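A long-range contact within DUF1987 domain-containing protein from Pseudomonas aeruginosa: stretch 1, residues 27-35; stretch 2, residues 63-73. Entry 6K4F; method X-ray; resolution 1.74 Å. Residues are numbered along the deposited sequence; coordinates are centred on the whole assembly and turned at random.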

# COMPACT_ATOMS: atom_id res chain seq x y z
N SER A 27 -5.36 0.45 3.79
CA SER A 27 -5.66 -0.97 3.66
C SER A 27 -6.05 -1.29 2.22
O SER A 27 -6.74 -0.49 1.58
CB SER A 27 -6.81 -1.39 4.60
OG SER A 27 -6.48 -1.10 5.96
N MET A 28 -5.63 -2.46 1.73
CA MET A 28 -6.04 -2.94 0.41
C MET A 28 -6.30 -4.44 0.42
O MET A 28 -5.52 -5.20 1.00
CB MET A 28 -4.98 -2.67 -0.65
CG MET A 28 -4.43 -1.30 -0.63
SD MET A 28 -3.30 -1.08 -2.01
CE MET A 28 -2.47 0.40 -1.48
N GLN A 29 -7.35 -4.87 -0.28
CA GLN A 29 -7.71 -6.28 -0.35
C GLN A 29 -8.11 -6.63 -1.77
O GLN A 29 -8.89 -5.91 -2.38
CB GLN A 29 -8.87 -6.60 0.60
CG GLN A 29 -8.71 -6.08 2.01
CD GLN A 29 -9.27 -4.68 2.19
OE1 GLN A 29 -10.28 -4.30 1.58
NE2 GLN A 29 -8.65 -3.90 3.07
N GLY A 30 -7.60 -7.75 -2.27
CA GLY A 30 -8.06 -8.35 -3.51
C GLY A 30 -6.98 -8.42 -4.57
O GLY A 30 -5.79 -8.28 -4.30
N ASP A 31 -7.42 -8.67 -5.79
CA ASP A 31 -6.50 -8.63 -6.92
C ASP A 31 -6.45 -7.26 -7.54
O ASP A 31 -7.34 -6.43 -7.38
CB ASP A 31 -6.89 -9.55 -8.04
CG ASP A 31 -6.89 -10.92 -7.65
OD1 ASP A 31 -8.00 -11.40 -7.78
OD2 ASP A 31 -5.87 -11.55 -7.28
N SER A 32 -5.43 -7.07 -8.35
CA SER A 32 -5.26 -5.82 -9.07
C SER A 32 -4.70 -6.20 -10.43
O SER A 32 -3.49 -6.40 -10.59
CB SER A 32 -4.33 -4.89 -8.28
OG SER A 32 -4.32 -3.59 -8.82
N TYR A 33 -5.58 -6.35 -11.41
CA TYR A 33 -5.17 -6.40 -12.82
C TYR A 33 -6.02 -5.45 -13.64
O TYR A 33 -6.69 -5.86 -14.60
CB TYR A 33 -5.21 -7.83 -13.36
CG TYR A 33 -6.43 -8.66 -13.04
CD1 TYR A 33 -6.55 -9.32 -11.82
CD2 TYR A 33 -7.44 -8.84 -13.98
CE1 TYR A 33 -7.66 -10.10 -11.53
CE2 TYR A 33 -8.55 -9.62 -13.71
CZ TYR A 33 -8.66 -10.25 -12.49
OH TYR A 33 -9.76 -11.02 -12.22
N PRO A 34 -6.02 -4.16 -13.31
CA PRO A 34 -6.77 -3.20 -14.11
C PRO A 34 -6.07 -2.94 -15.43
O PRO A 34 -4.88 -3.20 -15.60
CB PRO A 34 -6.78 -1.94 -13.24
CG PRO A 34 -5.55 -2.01 -12.49
CD PRO A 34 -5.26 -3.48 -12.24
N GLU A 35 -6.85 -2.42 -16.38
CA GLU A 35 -6.28 -1.99 -17.65
C GLU A 35 -5.44 -0.73 -17.47
O GLU A 35 -4.37 -0.60 -18.07
CB GLU A 35 -7.39 -1.75 -18.67
CG GLU A 35 -8.51 -0.85 -18.17
CD GLU A 35 -9.87 -1.26 -18.69
OE1 GLU A 35 -10.87 -1.04 -17.98
OE2 GLU A 35 -9.93 -1.80 -19.82
N LEU A 63 -2.04 -4.86 3.97
CA LEU A 63 -2.27 -5.36 2.62
C LEU A 63 -2.73 -6.81 2.63
O LEU A 63 -2.12 -7.67 3.29
CB LEU A 63 -1.01 -5.20 1.78
CG LEU A 63 -0.46 -3.77 1.68
CD1 LEU A 63 0.77 -3.75 0.76
CD2 LEU A 63 -1.53 -2.79 1.19
N ARG A 64 -3.80 -7.08 1.90
CA ARG A 64 -4.31 -8.42 1.63
C ARG A 64 -4.49 -8.58 0.14
O ARG A 64 -5.56 -8.94 -0.36
CB ARG A 64 -5.61 -8.69 2.36
CG ARG A 64 -5.48 -8.55 3.87
CD ARG A 64 -6.79 -8.78 4.58
NE ARG A 64 -6.57 -9.44 5.86
CZ ARG A 64 -6.41 -8.81 7.02
NH1 ARG A 64 -6.45 -7.48 7.06
NH2 ARG A 64 -6.21 -9.51 8.13
N LEU A 65 -3.41 -8.28 -0.59
CA LEU A 65 -3.42 -8.32 -2.04
C LEU A 65 -3.11 -9.73 -2.52
O LEU A 65 -2.29 -10.43 -1.93
CB LEU A 65 -2.38 -7.35 -2.61
CG LEU A 65 -2.65 -5.87 -2.28
CD1 LEU A 65 -1.47 -5.00 -2.62
CD2 LEU A 65 -3.90 -5.37 -3.00
N LEU A 66 -3.78 -10.13 -3.59
CA LEU A 66 -3.55 -11.41 -4.23
C LEU A 66 -2.76 -11.18 -5.51
O LEU A 66 -1.61 -10.74 -5.44
CB LEU A 66 -4.87 -12.12 -4.50
CG LEU A 66 -5.84 -12.25 -3.32
CD1 LEU A 66 -7.17 -12.83 -3.78
CD2 LEU A 66 -5.26 -13.11 -2.20
N TYR A 67 -3.35 -11.42 -6.67
CA TYR A 67 -2.64 -11.20 -7.92
C TYR A 67 -2.42 -9.71 -8.17
O TYR A 67 -3.31 -8.89 -7.94
CB TYR A 67 -3.42 -11.82 -9.08
CG TYR A 67 -2.69 -11.71 -10.40
CD1 TYR A 67 -1.55 -12.46 -10.64
CD2 TYR A 67 -3.14 -10.85 -11.39
CE1 TYR A 67 -0.88 -12.36 -11.84
CE2 TYR A 67 -2.47 -10.75 -12.60
CZ TYR A 67 -1.34 -11.50 -12.82
OH TYR A 67 -0.68 -11.39 -14.02
N LEU A 68 -1.22 -9.36 -8.63
CA LEU A 68 -0.93 -8.00 -9.08
C LEU A 68 -0.34 -8.08 -10.48
O LEU A 68 0.64 -8.79 -10.70
CB LEU A 68 0.05 -7.29 -8.15
CG LEU A 68 -0.26 -6.92 -6.70
CD1 LEU A 68 0.79 -5.95 -6.18
CD2 LEU A 68 -1.65 -6.30 -6.60
N ASN A 69 -0.93 -7.34 -11.42
CA ASN A 69 -0.32 -7.33 -12.75
C ASN A 69 0.88 -6.38 -12.75
O ASN A 69 1.22 -5.75 -11.74
CB ASN A 69 -1.35 -6.98 -13.83
CG ASN A 69 -1.84 -5.54 -13.75
OD1 ASN A 69 -1.53 -4.81 -12.82
ND2 ASN A 69 -2.65 -5.14 -14.74
N THR A 70 1.56 -6.31 -13.89
CA THR A 70 2.80 -5.55 -13.99
C THR A 70 2.61 -4.10 -13.57
O THR A 70 3.39 -3.56 -12.78
CB THR A 70 3.34 -5.66 -15.42
OG1 THR A 70 3.84 -6.99 -15.62
CG2 THR A 70 4.47 -4.63 -15.67
N SER A 71 1.57 -3.44 -14.09
CA SER A 71 1.42 -2.02 -13.80
C SER A 71 1.05 -1.80 -12.33
O SER A 71 1.44 -0.78 -11.75
CB SER A 71 0.40 -1.38 -14.75
OG SER A 71 -0.89 -1.94 -14.58
N SER A 72 0.38 -2.78 -11.71
CA SER A 72 0.04 -2.67 -10.29
C SER A 72 1.28 -2.83 -9.41
O SER A 72 1.42 -2.16 -8.39
CB SER A 72 -1.01 -3.72 -9.91
OG SER A 72 -2.26 -3.40 -10.48
N ILE A 73 2.19 -3.72 -9.81
CA ILE A 73 3.47 -3.83 -9.12
C ILE A 73 4.20 -2.50 -9.16
O ILE A 73 4.74 -2.04 -8.15
CB ILE A 73 4.31 -4.97 -9.74
CG1 ILE A 73 3.71 -6.33 -9.38
CG2 ILE A 73 5.76 -4.87 -9.27
CD1 ILE A 73 4.40 -7.49 -10.09
O HOH W 1 -6.41 -5.19 4.45

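A parallel pair can stay hydrogen-bonded across a one-residue slip in register, and this contact is an example. Met 28, Gln 29 and Gly 30 pair in parallel with Leu 63, Arg 64 and Leu 65; after the slip Ser 32 pairs with Leu 68. The backbone of Arg 64 bonds on both sides of Gln 29 along the strand, its N donating to Met 28 O (2.7 Å) and its O accepting from Gly 30 N (3.0 Å); Leu 66 N then bonds Gly 30 O (2.8 Å). On one face Met 28 packs against two leucines of the other strand, its CG 3.7 Å from Leu 63 CD2 and its CB 3.7 Å from Leu 65 CD2. Gly 30 adds no bump, and its backbone angles would jam a CB against the preceding carbonyl.

Here the register slips by one. The extra residue on the second strand leaves Tyr 67 N without a backbone partner across the gap, and the Asp 31 carboxylate supplies the acceptor, its OD2 accepting from Tyr 67 N at 2.6 Å. Regular pairing resumes as Ser 32 N donates to Tyr 67 O (2.8 Å) and Asn 69 N to Ser 32 O (2.9 Å).

Beyond the bulge Ser 32 meets the other stretch twice more: its CB lies 3.5 Å from Leu 68 CD2, and its OG donates to Ser 72 OG (2.7 Å). Asn 69 caps the helix through OD1, accepting from Ser 72 N (3.0 Å), and its ND2 donates to Pro 34 O (3.1 Å).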